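Side-chain contacts in Glyco_hydro_cc domain-containing protein (Trichoderma gamsii, PDB 6UBD), which probably binds beta-1,3-glucan oligosaccharides through a barrel fold of glycoside hydrolase family 128: residues A[43-48]-A[253-258]; A[54-59]-A[241-246]; A[86-91]-A[128-133]; A[104-109]-A[173-178]. One frame throughout, in Å; residues are numbered along the deposited sequence. Where two conformers were deposited one is given.

Contact 1: residues A[43-48]-A[253-258]; sequences LAFWKD and PPVNSD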
loop_
_atom_site.group_PDB
_atom_site.type_symbol
_atom_site.label_atom_id
_atom_site.label_comp_id
_atom_site.label_asym_id
_atom_site.label_seq_id
_atom_site.Cartn_x
_atom_site.Cartn_y
_atom_site.Cartn_z
ATOM N N LEU A 43 12.526 -7.122 -4.596
ATOM C CA LEU A 43 11.590 -7.607 -5.630
ATOM C C LEU A 43 12.152 -8.799 -6.413
ATOM O O LEU A 43 11.347 -9.684 -6.764
ATOM C CB LEU A 43 11.219 -6.408 -6.488
ATOM C CG LEU A 43 10.051 -6.530 -7.471
ATOM C CD1 LEU A 43 8.817 -7.001 -6.741
ATOM C CD2 LEU A 43 9.837 -5.229 -8.249
ATOM N N ALA A 44 13.455 -8.809 -6.715
ATOM C CA ALA A 44 14.024 -9.949 -7.473
ATOM C C ALA A 44 13.836 -11.242 -6.681
ATOM O O ALA A 44 13.579 -12.324 -7.273
ATOM C CB ALA A 44 15.474 -9.735 -7.858
ATOM N N PHE A 45 14.043 -11.217 -5.386
ATOM C CA PHE A 45 13.986 -12.435 -4.531
ATOM C C PHE A 45 12.526 -12.929 -4.395
ATOM O O PHE A 45 12.306 -14.158 -4.311
ATOM C CB PHE A 45 14.550 -12.142 -3.133
ATOM C CG PHE A 45 15.961 -11.624 -3.076
ATOM C CD1 PHE A 45 16.984 -12.416 -3.510
ATOM C CD2 PHE A 45 16.250 -10.326 -2.654
ATOM C CE1 PHE A 45 18.295 -11.977 -3.374
ATOM C CE2 PHE A 45 17.559 -9.849 -2.616
ATOM C CZ PHE A 45 18.574 -10.672 -2.992
ATOM N N TRP A 46 11.544 -12.014 -4.399
ATOM C CA TRP A 46 10.147 -12.390 -4.098
ATOM C C TRP A 46 9.286 -12.665 -5.368
ATOM O O TRP A 46 8.204 -13.264 -5.240
ATOM C CB TRP A 46 9.491 -11.287 -3.301
ATOM C CG TRP A 46 10.023 -11.038 -1.915
ATOM C CD1 TRP A 46 10.713 -11.903 -1.099
ATOM C CD2 TRP A 46 9.854 -9.834 -1.155
ATOM N NE1 TRP A 46 10.943 -11.321 0.114
ATOM C CE2 TRP A 46 10.444 -10.033 0.111
ATOM C CE3 TRP A 46 9.216 -8.620 -1.432
ATOM C CZ2 TRP A 46 10.402 -9.054 1.101
ATOM C CZ3 TRP A 46 9.184 -7.629 -0.454
ATOM C CH2 TRP A 46 9.778 -7.870 0.806
ATOM N N LYS A 47 9.741 -12.184 -6.561
ATOM C CA LYS A 47 8.935 -12.045 -7.775
ATOM C C LYS A 47 8.020 -13.248 -8.083
ATOM O O LYS A 47 6.847 -13.091 -8.484
ATOM C CB LYS A 47 9.867 -11.808 -8.991
ATOM C CG LYS A 47 9.197 -11.301 -10.244
ATOM C CD LYS A 47 10.160 -11.340 -11.392
ATOM C CE LYS A 47 9.527 -10.770 -12.619
ATOM N NZ LYS A 47 10.448 -10.806 -13.758
ATOM N N ASP A 48 8.618 -14.441 -8.012
ATOM C CA ASP A 48 7.902 -15.653 -8.506
ATOM C C ASP A 48 6.682 -16.022 -7.621
ATOM O O ASP A 48 5.831 -16.788 -8.055
ATOM C CB ASP A 48 8.798 -16.849 -8.672
ATOM C CG ASP A 48 8.096 -18.000 -9.354
ATOM O OD1 ASP A 48 7.723 -17.830 -10.499
ATOM O OD2 ASP A 48 8.072 -19.151 -8.770
ATOM N N PRO A 253 14.176 -4.090 7.469
ATOM C CA PRO A 253 14.516 -4.035 6.030
ATOM C C PRO A 253 14.691 -5.425 5.423
ATOM O O PRO A 253 15.377 -6.271 6.021
ATOM C CB PRO A 253 15.840 -3.245 5.965
ATOM C CG PRO A 253 15.684 -2.314 7.101
ATOM C CD PRO A 253 14.994 -3.104 8.217
ATOM N N PRO A 254 14.089 -5.706 4.229
ATOM C CA PRO A 254 14.124 -7.084 3.702
ATOM C C PRO A 254 15.450 -7.438 3.002
ATOM O O PRO A 254 15.538 -8.624 2.597
ATOM C CB PRO A 254 12.934 -7.074 2.744
ATOM C CG PRO A 254 12.878 -5.632 2.272
ATOM C CD PRO A 254 13.192 -4.801 3.494
ATOM N N VAL A 255 16.399 -6.509 2.872
ATOM C CA VAL A 255 17.719 -6.753 2.220
ATOM C C VAL A 255 18.815 -6.282 3.191
ATOM O O VAL A 255 18.701 -5.217 3.793
ATOM C CB VAL A 255 17.838 -6.007 0.871
ATOM C CG1 VAL A 255 19.173 -6.349 0.195
ATOM C CG2 VAL A 255 16.721 -6.350 -0.077
ATOM N N ASN A 256 19.818 -7.159 3.385
ATOM C CA ASN A 256 21.021 -6.865 4.214
ATOM C C ASN A 256 21.942 -5.816 3.545
ATOM O O ASN A 256 21.834 -5.587 2.342
ATOM C CB ASN A 256 21.833 -8.138 4.399
ATOM C CG ASN A 256 21.203 -9.227 5.245
ATOM O OD1 ASN A 256 20.642 -8.930 6.297
ATOM N ND2 ASN A 256 21.385 -10.481 4.829
ATOM N N SER A 257 22.863 -5.216 4.322
ATOM C CA SER A 257 23.812 -4.215 3.766
ATOM C C SER A 257 24.653 -4.834 2.629
ATOM O O SER A 257 25.008 -4.035 1.680
ATOM C CB SER A 257 24.705 -3.617 4.853
ATOM O OG SER A 257 23.973 -3.193 6.001
ATOM N N ASP A 258 24.915 -6.144 2.644
ATOM C CA ASP A 258 25.757 -6.778 1.580
ATOM C C ASP A 258 24.944 -7.127 0.312
ATOM O O ASP A 258 25.524 -7.691 -0.626
ATOM C CB ASP A 258 26.557 -7.959 2.096
ATOM C CG ASP A 258 25.712 -9.172 2.403
ATOM O OD1 ASP A 258 24.483 -9.091 2.242
ATOM O OD2 ASP A 258 26.303 -10.188 2.878
#
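Trp-46, whose benzo ring meets Pro-254, spends its one polar atom in a hydrogen bond from NE1 to the carbonyl O of Gly-265. This bond pins the indole, and the rest of the contact is apolar. CZ2 of Trp-46 stands 3.6 Å from CB of Pro-254. CH2 of Trp-46 is 3.8 Å from the same CB, and it approaches CG of Pro-254 more loosely, at 4.1 Å. The two side chains lie roughly perpendicular. The indole is carried there by a CG anti to the carbonyl carbon of Trp-46 (chi1 -66°).

Phe-45 adds a second, looser touch. Its ring comes edge-on to one methyl of Val-255, CG2, with CE2 of Phe-45 4.4 Å from CG2 of Val-255. The methyl lies near the ring plane. Phe-45 is exposed, whereas Trp-46 and Pro-254 are buried, so the contact runs from the interior out to the surface. No hydrogen bond joins the two segments directly.

Aromatic neighbours complete the setting. Tyr-268 meets Trp-46 edge-to-face, and Tyr-242 meets it with the planes at about 60°. Short helix 43-46 packs on the loop between strand 237-243 and helix 263-273. Gly-265 and Tyr-268 belong to that helix, Tyr-242 to the strand, and strand 35-38 lends Ser-37 beside Trp-46.

Contact 2: residues A[54-59]-A[241-246]; sequences HDWTPA and AYTDGL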
loop_
_atom_site.group_PDB
_atom_site.type_symbol
_atom_site.label_atom_id
_atom_site.label_comp_id
_atom_site.label_asym_id
_atom_site.label_seq_id
_atom_site.Cartn_x
_atom_site.Cartn_y
_atom_site.Cartn_z
ATOM N N HIS A 54 3.972 -1.881 -6.012
ATOM C CA HIS A 54 3.960 -0.423 -6.183
ATOM C C HIS A 54 5.268 0.179 -5.692
ATOM O O HIS A 54 6.004 -0.534 -4.970
ATOM C CB HIS A 54 2.706 0.246 -5.584
ATOM C CG HIS A 54 2.821 0.485 -4.104
ATOM N ND1 HIS A 54 3.321 1.650 -3.607
ATOM C CD2 HIS A 54 2.388 -0.253 -3.039
ATOM C CE1 HIS A 54 3.212 1.635 -2.288
ATOM N NE2 HIS A 54 2.652 0.477 -1.908
ATOM N N ASP A 55 5.579 1.422 -6.031
ATOM C CA ASP A 55 6.792 2.111 -5.547
ATOM C C ASP A 55 6.484 3.576 -5.250
ATOM O O ASP A 55 7.413 4.366 -5.294
ATOM C CB ASP A 55 7.957 1.919 -6.510
ATOM C CG ASP A 55 7.747 2.627 -7.852
ATOM O OD1 ASP A 55 6.690 3.255 -8.066
ATOM O OD2 ASP A 55 8.712 2.581 -8.680
ATOM N N TRP A 56 5.246 3.857 -4.846
ATOM C CA TRP A 56 4.796 5.235 -4.513
ATOM C C TRP A 56 4.802 6.213 -5.724
ATOM O O TRP A 56 4.497 7.397 -5.516
ATOM C CB TRP A 56 5.573 5.818 -3.321
ATOM C CG TRP A 56 5.402 5.010 -2.053
ATOM C CD1 TRP A 56 4.399 5.083 -1.122
ATOM C CD2 TRP A 56 6.308 3.991 -1.563
ATOM N NE1 TRP A 56 4.591 4.176 -0.112
ATOM C CE2 TRP A 56 5.723 3.487 -0.384
ATOM C CE3 TRP A 56 7.524 3.439 -2.032
ATOM C CZ2 TRP A 56 6.332 2.441 0.337
ATOM C CZ3 TRP A 56 8.098 2.395 -1.304
ATOM C CH2 TRP A 56 7.528 1.912 -0.121
ATOM N N THR A 57 5.177 5.761 -6.926
ATOM C CA THR A 57 5.246 6.630 -8.127
ATOM C C THR A 57 4.089 6.363 -9.093
ATOM O O THR A 57 3.341 5.395 -8.975
ATOM C CB THR A 57 6.573 6.465 -8.890
ATOM O OG1 THR A 57 6.557 5.323 -9.788
ATOM C CG2 THR A 57 7.801 6.471 -7.983
ATOM N N PRO A 58 3.846 7.262 -10.087
ATOM C CA PRO A 58 2.811 7.042 -11.101
ATOM C C PRO A 58 3.009 5.834 -12.019
ATOM O O PRO A 58 2.041 5.416 -12.638
ATOM C CB PRO A 58 2.849 8.359 -11.901
ATOM C CG PRO A 58 3.344 9.399 -10.908
ATOM C CD PRO A 58 4.391 8.620 -10.149
ATOM N N ALA A 59 4.259 5.340 -12.104
ATOM C CA ALA A 59 4.628 4.307 -13.097
ATOM C C ALA A 59 5.750 3.431 -12.532
ATOM O O ALA A 59 6.924 3.614 -12.868
ATOM C CB ALA A 59 5.010 4.917 -14.411
ATOM N N ALA A 241 1.047 -5.863 0.901
ATOM C CA ALA A 241 2.385 -5.493 0.414
ATOM C C ALA A 241 3.334 -5.124 1.573
ATOM O O ALA A 241 3.114 -4.186 2.335
ATOM C CB ALA A 241 2.307 -4.351 -0.572
ATOM N N TYR A 242 4.441 -5.899 1.694
ATOM C CA TYR A 242 5.561 -5.649 2.652
ATOM C C TYR A 242 6.315 -4.367 2.228
ATOM O O TYR A 242 6.745 -4.355 1.080
ATOM C CB TYR A 242 6.465 -6.904 2.621
ATOM C CG TYR A 242 7.594 -7.007 3.628
ATOM C CD1 TYR A 242 8.588 -6.043 3.696
ATOM C CD2 TYR A 242 7.673 -8.096 4.498
ATOM C CE1 TYR A 242 9.627 -6.151 4.616
ATOM C CE2 TYR A 242 8.728 -8.251 5.382
ATOM C CZ TYR A 242 9.721 -7.296 5.434
ATOM O OH TYR A 242 10.737 -7.483 6.380
ATOM N N THR A 243 6.473 -3.390 3.119
ATOM C CA THR A 243 7.178 -2.132 2.786
ATOM C C THR A 243 8.675 -2.210 3.082
ATOM O O THR A 243 9.089 -2.756 4.138
ATOM C CB THR A 243 6.502 -0.948 3.475
ATOM O OG1 THR A 243 7.180 0.216 2.937
ATOM C CG2 THR A 243 6.566 -0.924 4.980
ATOM N N ASP A 244 9.487 -1.568 2.278
ATOM C CA ASP A 244 10.913 -1.356 2.534
ATOM C C ASP A 244 11.218 0.129 2.815
ATOM O O ASP A 244 12.384 0.547 2.718
ATOM C CB ASP A 244 11.757 -1.920 1.417
ATOM C CG ASP A 244 11.612 -1.238 0.067
ATOM O OD1 ASP A 244 10.951 -0.199 -0.030
ATOM O OD2 ASP A 244 12.174 -1.793 -0.890
ATOM N N GLY A 245 10.198 0.968 3.087
ATOM C CA GLY A 245 10.436 2.390 3.358
ATOM C C GLY A 245 11.346 2.619 4.552
ATOM O O GLY A 245 11.512 1.779 5.446
ATOM N N LEU A 246 11.957 3.790 4.609
ATOM C CA LEU A 246 12.911 4.112 5.668
ATOM C C LEU A 246 12.144 4.514 6.930
ATOM O O LEU A 246 10.887 4.642 6.959
ATOM C CB LEU A 246 13.877 5.189 5.171
ATOM C CG LEU A 246 14.758 4.810 3.982
ATOM C CD1 LEU A 246 15.769 5.917 3.690
ATOM C CD2 LEU A 246 15.478 3.477 4.201
#
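The loop after strand 52-54 meets the end of strand 237-243 here, and both strands are neighbours of strand 35-38 in the barrel sheet; Trp-56 reaches Thr-243 and Asp-244. The indole comes edge-on. OG1 of Thr-243 lies in the ring plane, 3.5 Å from both CZ2 and CH2 of Trp-56. OD1 of Asp-244 is also near that plane, 4.0 Å from CH2 of Trp-56. Its carboxylate is turned 28° from the indole. These are contacts of oxygen with ring carbons, and no hydrogen bond crosses between the segments.

Both partners of the indole are anchored. Thr-243 OG1 accepts a nearly straight bond from the backbone N of Gly-245, 3.1 Å away, which makes an ST turn. With OG1 anti to the backbone N of Thr-243 (chi1 -173°), this one oxygen meets both the indole edge and the N-H of Gly-245. The other carboxylate oxygen of Asp-244, OD2, bonds to OG1 of Thr-41, which steadies the group.

The tryptophan is fixed too. CE1 of His-54 lies over one face of the indole, 3.6 Å from its plane and nearer the ring's margin than its middle. The backbone N of Trp-56 donates to ND1 of His-54 over 3.2 Å, in the imidazole plane. NE1 of Trp-56 bonds to OE2 of Glu-201. After Trp-56 the loop turns through an Asx turn, Thr-57 N to Asp-55 OD1.

Ala-38 of strand 35-38 packs on Trp-56 and Thr-243. Arg-87 of helix 82-92 touches Trp-56 as well.

Contact 3: residues A[86-91]-A[128-133]; sequences QRLQQF and NSLIAP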
loop_
_atom_site.group_PDB
_atom_site.type_symbol
_atom_site.label_atom_id
_atom_site.label_comp_id
_atom_site.label_asym_id
_atom_site.label_seq_id
_atom_site.Cartn_x
_atom_site.Cartn_y
_atom_site.Cartn_z
ATOM N N GLN A 86 7.697 16.305 -8.414
ATOM C CA GLN A 86 8.102 15.496 -9.610
ATOM C C GLN A 86 6.983 14.472 -9.926
ATOM O O GLN A 86 6.610 14.277 -11.095
ATOM C CB GLN A 86 9.433 14.781 -9.340
ATOM C CG GLN A 86 10.636 15.716 -9.354
ATOM C CD GLN A 86 11.916 15.007 -8.978
ATOM O OE1 GLN A 86 11.908 13.807 -8.659
ATOM N NE2 GLN A 86 13.013 15.758 -8.908
ATOM N N ARG A 87 6.456 13.810 -8.897
ATOM C CA ARG A 87 5.415 12.757 -9.094
ATOM C C ARG A 87 4.118 13.358 -9.588
ATOM O O ARG A 87 3.449 12.752 -10.439
ATOM C CB ARG A 87 5.234 11.968 -7.800
ATOM C CG ARG A 87 6.452 11.131 -7.404
ATOM C CD ARG A 87 6.388 10.591 -5.992
ATOM N NE ARG A 87 7.537 9.785 -5.688
ATOM C CZ ARG A 87 7.796 9.184 -4.541
ATOM N NH1 ARG A 87 6.954 9.298 -3.537
ATOM N NH2 ARG A 87 8.877 8.431 -4.404
ATOM N N LEU A 88 3.735 14.525 -9.072
ATOM C CA LEU A 88 2.505 15.142 -9.636
ATOM C C LEU A 88 2.679 15.433 -11.154
ATOM O O LEU A 88 1.749 15.170 -11.945
ATOM C CB LEU A 88 2.149 16.418 -8.866
ATOM C CG LEU A 88 1.013 17.259 -9.428
ATOM C CD1 LEU A 88 -0.316 16.531 -9.315
ATOM C CD2 LEU A 88 0.926 18.605 -8.728
ATOM N N GLN A 89 3.805 16.044 -11.531
ATOM C CA GLN A 89 4.070 16.354 -12.950
ATOM C C GLN A 89 4.045 15.053 -13.772
ATOM O O GLN A 89 3.392 15.045 -14.849
ATOM C CB GLN A 89 5.393 17.110 -13.098
ATOM C CG GLN A 89 5.792 17.462 -14.517
ATOM C CD GLN A 89 7.137 18.162 -14.638
ATOM O OE1 GLN A 89 7.359 19.237 -14.053
ATOM N NE2 GLN A 89 8.057 17.554 -15.398
ATOM N N GLN A 90 4.722 13.978 -13.321
ATOM C CA GLN A 90 4.720 12.681 -14.051
ATOM C C GLN A 90 3.295 12.132 -14.179
ATOM O O GLN A 90 2.948 11.653 -15.253
ATOM C CB GLN A 90 5.672 11.744 -13.304
ATOM C CG GLN A 90 5.827 10.352 -13.891
ATOM C CD GLN A 90 6.701 9.478 -12.986
ATOM O OE1 GLN A 90 7.324 9.996 -12.001
ATOM N NE2 GLN A 90 6.686 8.151 -13.241
ATOM N N PHE A 91 2.464 12.229 -13.139
ATOM C CA PHE A 91 1.045 11.746 -13.169
ATOM C C PHE A 91 0.227 12.520 -14.202
ATOM O O PHE A 91 -0.515 11.879 -14.992
ATOM C CB PHE A 91 0.407 11.798 -11.776
ATOM C CG PHE A 91 -0.814 10.938 -11.612
ATOM C CD1 PHE A 91 -2.062 11.360 -12.031
ATOM C CD2 PHE A 91 -0.690 9.640 -11.124
ATOM C CE1 PHE A 91 -3.165 10.538 -11.951
ATOM C CE2 PHE A 91 -1.793 8.806 -11.069
ATOM C CZ PHE A 91 -3.035 9.264 -11.474
ATOM N N ASN A 128 -10.868 14.506 -8.004
ATOM C CA ASN A 128 -11.815 14.703 -9.109
ATOM C C ASN A 128 -11.061 15.106 -10.378
ATOM O O ASN A 128 -11.516 14.757 -11.512
ATOM C CB ASN A 128 -12.880 15.763 -8.738
ATOM C CG ASN A 128 -13.911 15.251 -7.751
ATOM O OD1 ASN A 128 -14.047 14.019 -7.588
ATOM N ND2 ASN A 128 -14.578 16.204 -7.076
ATOM N N SER A 129 -9.971 15.870 -10.304
ATOM C CA SER A 129 -9.297 16.376 -11.544
ATOM C C SER A 129 -8.462 15.274 -12.207
ATOM O O SER A 129 -8.373 15.227 -13.443
ATOM C CB SER A 129 -8.367 17.514 -11.135
ATOM O OG SER A 129 -7.566 18.000 -12.201
ATOM N N LEU A 130 -7.749 14.435 -11.396
ATOM C CA LEU A 130 -6.714 13.485 -11.889
ATOM C C LEU A 130 -7.040 11.992 -11.686
ATOM O O LEU A 130 -6.637 11.201 -12.569
ATOM C CB LEU A 130 -5.370 13.848 -11.276
ATOM C CG LEU A 130 -4.791 15.210 -11.608
ATOM C CD1 LEU A 130 -3.555 15.545 -10.821
ATOM C CD2 LEU A 130 -4.477 15.306 -13.080
ATOM N N ILE A 131 -7.708 11.622 -10.594
ATOM C CA ILE A 131 -7.884 10.166 -10.315
ATOM C C ILE A 131 -9.215 9.661 -10.854
ATOM O O ILE A 131 -9.229 8.670 -11.617
ATOM C CB ILE A 131 -7.739 9.904 -8.792
ATOM C CG1 ILE A 131 -6.339 10.335 -8.321
ATOM C CG2 ILE A 131 -8.068 8.421 -8.494
ATOM C CD1 ILE A 131 -6.062 10.200 -6.862
ATOM N N ALA A 132 -10.328 10.375 -10.603
ATOM C CA ALA A 132 -11.631 9.902 -11.111
ATOM C C ALA A 132 -11.660 9.720 -12.640
ATOM O O ALA A 132 -12.220 8.714 -13.068
ATOM C CB ALA A 132 -12.766 10.761 -10.629
ATOM N N PRO A 133 -11.023 10.588 -13.449
ATOM C CA PRO A 133 -11.085 10.334 -14.886
ATOM C C PRO A 133 -10.385 9.041 -15.315
ATOM O O PRO A 133 -10.746 8.420 -16.319
ATOM C CB PRO A 133 -10.346 11.557 -15.461
ATOM C CG PRO A 133 -10.623 12.623 -14.429
ATOM C CD PRO A 133 -10.471 11.933 -13.102
#
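Leu-88 and Phe-91 both set CG anti to the backbone N (chi1 173° and -161°), one helical turn apart, and Leu-130 comes between them from the other helix. Leu-130 instead places CG anti to its carbonyl carbon (chi1 -62°). With CD1 then extended, this methyl reaches CD1 of Leu-88. The two CD1 atoms, of Leu-88 and Leu-130, touch at 3.7 Å, and the side chains meet nearly at right angles.

Phe-91 works with its ring edge. CE1 of Phe-91 is 3.6 Å from the backbone O of Leu-130, which lies in the ring plane. CB of Leu-130 is 4.0 Å from the same CE1. The side chains of Phe-91 and Leu-130 run alongside each other, pointing opposite ways. The whole contact rests on van der Waals packing.

The helix of residues 128-133 is irregular here. A wider pi-type turn spans 128-131, and Pro-133, which has no backbone N-H, marks a kink. Asn-128 ties this helix to Gln-162 and Thr-164. On the other helix, Pro-58 leans on Phe-91.

Helices 82-92 and 120-136 flank strand 100-102 in the chain. Such side-by-side packing of outer helices is characteristic of a beta/alpha barrel.

Contact 4: residues A[104-109]-A[173-178]; sequences FNEPDC and HIFKSD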
loop_
_atom_site.group_PDB
_atom_site.type_symbol
_atom_site.label_atom_id
_atom_site.label_comp_id
_atom_site.label_asym_id
_atom_site.label_seq_id
_atom_site.Cartn_x
_atom_site.Cartn_y
_atom_site.Cartn_z
ATOM N N PHE A 104 -3.827 9.233 -2.392
ATOM C CA PHE A 104 -2.719 9.902 -1.682
ATOM C C PHE A 104 -2.122 9.003 -0.566
ATOM O O PHE A 104 -2.872 8.306 0.130
ATOM C CB PHE A 104 -3.136 11.253 -1.128
ATOM C CG PHE A 104 -4.052 12.002 -2.067
ATOM C CD1 PHE A 104 -3.618 12.464 -3.323
ATOM C CD2 PHE A 104 -5.396 12.166 -1.761
ATOM C CE1 PHE A 104 -4.490 13.064 -4.232
ATOM C CE2 PHE A 104 -6.266 12.734 -2.688
ATOM C CZ PHE A 104 -5.822 13.168 -3.899
ATOM N N ASN A 105 -0.806 9.212 -0.387
ATOM C CA ASN A 105 -0.082 8.473 0.691
ATOM C C ASN A 105 -0.078 9.276 2.004
ATOM O O ASN A 105 0.734 10.194 2.105
ATOM C CB ASN A 105 1.306 8.106 0.164
ATOM C CG ASN A 105 2.086 7.212 1.126
ATOM O OD1 ASN A 105 1.769 6.008 1.132
ATOM N ND2 ASN A 105 2.890 7.797 2.005
ATOM N N GLU A 106 -0.935 8.897 2.948
ATOM C CA GLU A 106 -0.898 9.494 4.323
ATOM C C GLU A 106 -1.095 11.023 4.267
ATOM O O GLU A 106 -0.307 11.790 4.804
ATOM C CB GLU A 106 0.414 9.093 5.024
ATOM C CG GLU A 106 0.532 7.533 5.204
ATOM C CD GLU A 106 1.725 7.100 6.032
ATOM O OE1 GLU A 106 2.630 7.942 6.268
ATOM O OE2 GLU A 106 1.768 5.874 6.395
ATOM N N PRO A 107 -2.235 11.507 3.708
ATOM C CA PRO A 107 -2.532 12.953 3.716
ATOM C C PRO A 107 -2.685 13.480 5.143
ATOM O O PRO A 107 -2.591 14.721 5.323
ATOM C CB PRO A 107 -3.799 13.024 2.862
ATOM C CG PRO A 107 -4.520 11.720 3.139
ATOM C CD PRO A 107 -3.368 10.714 3.168
ATOM N N ASP A 108 -2.996 12.617 6.126
ATOM C CA ASP A 108 -3.172 12.934 7.558
ATOM C C ASP A 108 -1.855 12.962 8.348
ATOM O O ASP A 108 -1.938 13.163 9.573
ATOM C CB ASP A 108 -4.208 11.986 8.185
ATOM C CG ASP A 108 -3.921 10.484 8.032
ATOM O OD1 ASP A 108 -3.158 10.097 7.104
ATOM O OD2 ASP A 108 -4.510 9.731 8.866
ATOM N N CYS A 109 -0.706 12.890 7.699
ATOM C CA CYS A 109 0.601 13.035 8.385
ATOM C C CYS A 109 1.478 14.062 7.612
ATOM O O CYS A 109 1.193 14.405 6.444
ATOM C CB CYS A 109 1.335 11.710 8.521
ATOM S SG CYS A 109 0.965 10.726 9.995
ATOM N N HIS A 173 -2.824 1.160 5.747
ATOM C CA HIS A 173 -1.447 0.941 6.245
ATOM C C HIS A 173 -1.565 0.286 7.630
ATOM O O HIS A 173 -2.259 0.817 8.491
ATOM C CB HIS A 173 -0.698 2.283 6.363
ATOM C CG HIS A 173 -0.256 2.818 5.029
ATOM N ND1 HIS A 173 0.550 3.960 4.924
ATOM C CD2 HIS A 173 -0.433 2.324 3.779
ATOM C CE1 HIS A 173 0.811 4.136 3.620
ATOM N NE2 HIS A 173 0.244 3.161 2.903
ATOM N N ILE A 174 -0.884 -0.861 7.845
ATOM C CA ILE A 174 -0.917 -1.565 9.173
ATOM C C ILE A 174 0.491 -1.574 9.806
ATOM O O ILE A 174 1.415 -2.239 9.268
ATOM C CB ILE A 174 -1.492 -2.966 8.966
ATOM C CG1 ILE A 174 -2.936 -2.931 8.455
ATOM C CG2 ILE A 174 -1.422 -3.708 10.330
ATOM C CD1 ILE A 174 -3.646 -4.271 8.304
ATOM N N PHE A 175 0.631 -0.777 10.832
ATOM C CA PHE A 175 1.880 -0.644 11.625
ATOM C C PHE A 175 1.456 -0.964 13.045
ATOM O O PHE A 175 0.981 -0.115 13.786
ATOM C CB PHE A 175 2.505 0.733 11.474
ATOM C CG PHE A 175 2.860 1.093 10.058
ATOM C CD1 PHE A 175 3.779 0.342 9.345
ATOM C CD2 PHE A 175 2.330 2.229 9.474
ATOM C CE1 PHE A 175 4.127 0.697 8.070
ATOM C CE2 PHE A 175 2.648 2.562 8.159
ATOM C CZ PHE A 175 3.536 1.769 7.434
ATOM N N LYS A 176 1.641 -2.247 13.455
ATOM C CA LYS A 176 1.147 -2.806 14.744
ATOM C C LYS A 176 2.131 -3.891 15.216
ATOM O O LYS A 176 2.929 -4.390 14.399
ATOM C CB LYS A 176 -0.254 -3.433 14.608
ATOM C CG LYS A 176 -1.375 -2.469 14.198
ATOM C CD LYS A 176 -1.723 -1.467 15.338
ATOM C CE LYS A 176 -2.795 -0.462 14.969
ATOM N NZ LYS A 176 -3.050 0.460 16.093
ATOM N N SER A 177 2.081 -4.228 16.496
ATOM C CA SER A 177 3.083 -5.136 17.116
ATOM C C SER A 177 2.489 -6.512 17.319
ATOM O O SER A 177 3.270 -7.386 17.759
ATOM C CB SER A 177 3.664 -4.577 18.362
ATOM O OG SER A 177 2.653 -4.381 19.316
ATOM N N ASP A 178 1.205 -6.770 17.086
ATOM C CA ASP A 178 0.558 -8.068 17.361
ATOM C C ASP A 178 -0.637 -8.232 16.419
ATOM O O ASP A 178 -1.080 -7.286 15.723
ATOM C CB ASP A 178 0.200 -8.233 18.838
ATOM C CG ASP A 178 -0.821 -7.252 19.394
ATOM O OD1 ASP A 178 -1.514 -6.561 18.632
ATOM O OD2 ASP A 178 -0.907 -7.247 20.631
HETATM O O HOH W 1 0.874 3.487 0.244
#
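Hydrogen bonding comes first: ND1 of His-173 donates to OE2 of Glu-106 over 2.7 Å, with an N-H...O angle of 155°. The oxygen is met on its anti side, 26° out of the carboxylate plane, while it lies within the imidazole plane. The carboxylate itself is turned 63° from the ring. Glu-106 is extended beyond CG, which lets it span the gap. Its OE1 bonds to OG of Ser-115, so both carboxylate oxygens are held.

A water makes the second link. It donates to OD1 of Asn-105 and bonds to NE2 of His-173, 2.8 Å from each. Both ring nitrogens of His-173 therefore have partners, which fixes the rotation of the imidazole.

Close non-bonded contacts fill the rest. OD1 of Asn-105 lies 3.3 Å from CE1 of His-173, at the ring edge. OE2 of Glu-106 also meets the edge of Phe-175, 3.9 Å from its CE2.

The type I turn from Glu-106 to Cys-109 ends at the disulfide to Cys-147. Glu-201 touches Asn-105, His-173 and Phe-175. An Asn-Glu pair after one barrel strand, facing a glutamate of a later strand, is the active-site layout of clan GH-A glycosidases, and here it is consistent with a glycan-binding cleft.

Contact 2 lies nearest the centre of the molecule, and the others are spread around it. Its centre is about 14 Å from contact 1, 13 Å from contact 4 and 17 Å from contact 3, and it touches all three. Contacts 1 and 3 lie farthest apart, about 30 Å between centres. Contacts 2 and 4 reach the same sheet; Trp-56 meets Asn-105 between them. Contact 1 joins the first segment along the chain, 43-48, to the last, 253-258. Residues 54-59 and 241-246 follow inward, while contacts 3 and 4 interleave. Contacts 1 and 2 bring early and late parts together beside the pairing of strands 35-38 and 237-243, consistent with barrel closure.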